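Side-chain contact in BREX protein BrxA (PDB 3BHW), which probably takes part in a type 1 BREX system that protects the bacterium against double-stranded DNA phages by blocking replication of phage DNA: residues 103-106 against 107-111. Sequence-based numbering, arbitrary orientation.
Sequences DFLD and LVVRD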
ATOM      1  N   ASP A 103       1.348  10.128   3.112  1.00 15.95           N
ATOM      2  CA  ASP A 103       1.611  11.562   3.000  1.00 15.63           C
ATOM      3  C   ASP A 103       1.707  11.987   1.522  1.00 15.49           C
ATOM      4  O   ASP A 103       1.322  13.101   1.182  1.00 16.63           O
ATOM      5  CB  ASP A 103       2.873  12.015   3.789  1.00 15.60           C
ATOM      6  CG  ASP A 103       2.608  12.199   5.269  1.00 16.97           C
ATOM      7  OD1 ASP A 103       1.497  11.854   5.732  1.00 17.03           O
ATOM      8  OD2 ASP A 103       3.530  12.711   5.967  1.00 19.02           O
ATOM      9  N   PHE A 104       2.200  11.098   0.652  1.00 15.72           N
ATOM     10  CA  PHE A 104       2.173  11.408  -0.787  1.00 16.68           C
ATOM     11  C   PHE A 104       0.722  11.688  -1.247  1.00 15.84           C
ATOM     12  O   PHE A 104       0.447  12.693  -1.935  1.00 15.50           O
ATOM     13  CB  PHE A 104       2.829  10.288  -1.613  1.00 15.94           C
ATOM     14  CG  PHE A 104       3.128  10.688  -3.043  1.00 18.29           C
ATOM     15  CD1 PHE A 104       3.681  11.922  -3.333  1.00 12.87           C
ATOM     16  CD2 PHE A 104       2.780   9.835  -4.100  1.00 16.66           C
ATOM     17  CE1 PHE A 104       3.968  12.293  -4.671  1.00 13.77           C
ATOM     18  CE2 PHE A 104       3.029  10.202  -5.446  1.00 16.65           C
ATOM     19  CZ  PHE A 104       3.636  11.444  -5.724  1.00 17.23           C
ATOM     20  N   LEU A 105      -0.190  10.831  -0.814  1.00 14.65           N
ATOM     21  CA  LEU A 105      -1.580  10.870  -1.171  1.00 14.86           C
ATOM     22  C   LEU A 105      -2.175  12.119  -0.551  1.00 14.91           C
ATOM     23  O   LEU A 105      -2.706  12.932  -1.288  1.00 12.56           O
ATOM     24  CB  LEU A 105      -2.258   9.623  -0.640  1.00 15.36           C
ATOM     25  CG  LEU A 105      -1.813   8.402  -1.429  1.00 15.53           C
ATOM     26  CD1 LEU A 105      -2.069   7.092  -0.628  1.00 14.53           C
ATOM     27  CD2 LEU A 105      -2.508   8.399  -2.776  1.00 19.59           C
ATOM     28  N   ASP A 106      -1.971  12.299   0.762  1.00 14.42           N
ATOM     29  CA  ASP A 106      -2.555  13.362   1.534  1.00 16.24           C
ATOM     30  C   ASP A 106      -2.119  14.756   1.122  1.00 16.15           C
ATOM     31  O   ASP A 106      -2.927  15.645   1.065  1.00 19.98           O
ATOM     32  CB  ASP A 106      -2.126  13.158   3.009  1.00 16.68           C
ATOM     33  CG  ASP A 106      -2.943  14.021   4.013  1.00 19.14           C
ATOM     34  OD1 ASP A 106      -4.110  14.348   3.748  1.00 19.37           O
ATOM     35  OD2 ASP A 106      -2.454  14.296   5.092  1.00 20.12           O
ATOM     36  N   LEU A 107      -0.813  14.947   0.939  1.00 16.56           N
ATOM     37  CA  LEU A 107      -0.258  16.290   0.751  1.00 15.25           C
ATOM     38  C   LEU A 107       0.026  16.653  -0.693  1.00 14.80           C
ATOM     39  O   LEU A 107       0.286  17.817  -0.938  1.00 16.91           O
ATOM     40  CB  LEU A 107       1.038  16.411   1.514  1.00 15.77           C
ATOM     41  CG  LEU A 107       0.885  15.944   2.967  1.00 15.65           C
ATOM     42  CD1 LEU A 107       2.219  16.023   3.599  1.00 16.42           C
ATOM     43  CD2 LEU A 107      -0.094  16.727   3.787  1.00 20.27           C
ATOM     44  N   VAL A 108       0.026  15.680  -1.616  1.00 14.42           N
ATOM     45  CA  VAL A 108       0.326  15.956  -3.041  0.50 14.57           C
ATOM     46  C   VAL A 108      -0.801  15.494  -3.971  1.00 15.99           C
ATOM     47  O   VAL A 108      -1.409  16.285  -4.725  1.00 16.38           O
ATOM     48  CB  VAL A 108       1.704  15.316  -3.482  0.50 14.48           C
ATOM     49  CG1 VAL A 108       2.080  15.770  -4.888  0.50 12.70           C
ATOM     50  CG2 VAL A 108       2.839  15.652  -2.495  0.50 10.07           C
ATOM     51  N   VAL A 109      -1.078  14.204  -3.958  1.00 16.01           N
ATOM     52  CA  VAL A 109      -2.136  13.704  -4.858  1.00 16.76           C
ATOM     53  C   VAL A 109      -3.474  14.394  -4.613  1.00 18.02           C
ATOM     54  O   VAL A 109      -4.117  14.824  -5.581  1.00 16.98           O
ATOM     55  CB  VAL A 109      -2.242  12.165  -4.820  1.00 16.07           C
ATOM     56  CG1 VAL A 109      -3.262  11.660  -5.839  1.00 17.43           C
ATOM     57  CG2 VAL A 109      -0.863  11.573  -4.973  1.00 15.06           C
ATOM     58  N   ARG A 110      -3.874  14.536  -3.356  1.00 17.92           N
ATOM     59  CA  ARG A 110      -5.170  15.172  -3.115  1.00 19.07           C
ATOM     60  C   ARG A 110      -5.244  16.549  -3.802  1.00 19.74           C
ATOM     61  O   ARG A 110      -6.199  16.832  -4.452  1.00 19.30           O
ATOM     62  CB  ARG A 110      -5.368  15.363  -1.611  1.00 20.77           C
ATOM     63  CG  ARG A 110      -6.698  16.022  -1.246  1.00 21.26           C
ATOM     64  CD  ARG A 110      -6.679  16.523   0.186  1.00 26.87           C
ATOM     65  NE  ARG A 110      -6.290  15.467   1.117  1.00 30.80           N
ATOM     66  CZ  ARG A 110      -7.074  14.449   1.437  1.00 28.73           C
ATOM     67  NH1 ARG A 110      -8.302  14.369   0.924  1.00 29.66           N
ATOM     68  NH2 ARG A 110      -6.639  13.518   2.263  1.00 29.26           N
ATOM     69  N   ASP A 111      -4.225  17.403  -3.656  1.00 19.50           N
ATOM     70  CA  ASP A 111      -4.307  18.759  -4.204  1.00 20.43           C
ATOM     71  C   ASP A 111      -4.238  18.795  -5.724  1.00 20.77           C
ATOM     72  O   ASP A 111      -4.742  19.723  -6.350  1.00 20.94           O
ATOM     73  CB  ASP A 111      -3.233  19.678  -3.606  1.00 20.76           C
ATOM     74  CG  ASP A 111      -3.753  21.112  -3.382  1.00 22.99           C
ATOM     75  OD1 ASP A 111      -4.890  21.270  -2.910  1.00 21.55           O
ATOM     76  OD2 ASP A 111      -3.040  22.065  -3.674  1.00 17.62           O
TER
HETATM   77  O   HOH W   1      -3.040  17.441  -1.101  1.00 26.46           O
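D106 and R110 form an i to i+4 salt bridge along helix 99-112, their side chains running alongside each other. OD1 of D106 receives NH2 of R110 at 3.0 Å on its anti side, at the edge of the guanidinium, whose plane stands 90° to the carboxylate. The arginine chain bends at chi3 (-53°), which turns this edge back toward D106. R195 of helix 191-197 joins both partners: its NE makes a second salt bridge to D106 OD1, and its carbonyl accepts from R110 NH2.

The backbone widens at 107-109 into a pi-type turn. F104 O accepts bonds from two amides, keeping its i+4 bond to V108 N (3.0 Å, from above the carbonyl plane) and adding an i+5 bond to V109 N (2.9 Å, in plane). V109 N is thereby turned from L105 O, which takes R110 N instead (2.9 Å). A water donates to D106 O and weakly accepts from D111 N, bridging the i to i+5 gap.

On the apolar side, V109 CG2 lies over one face of the F104 ring, near its rim, and 4.2 Å from L105 CD2.

The single carboxylate of D106 probably lies between two positive charges and neutralises them in part, while the observed bonds to R195 tie helix 191-197 to this one.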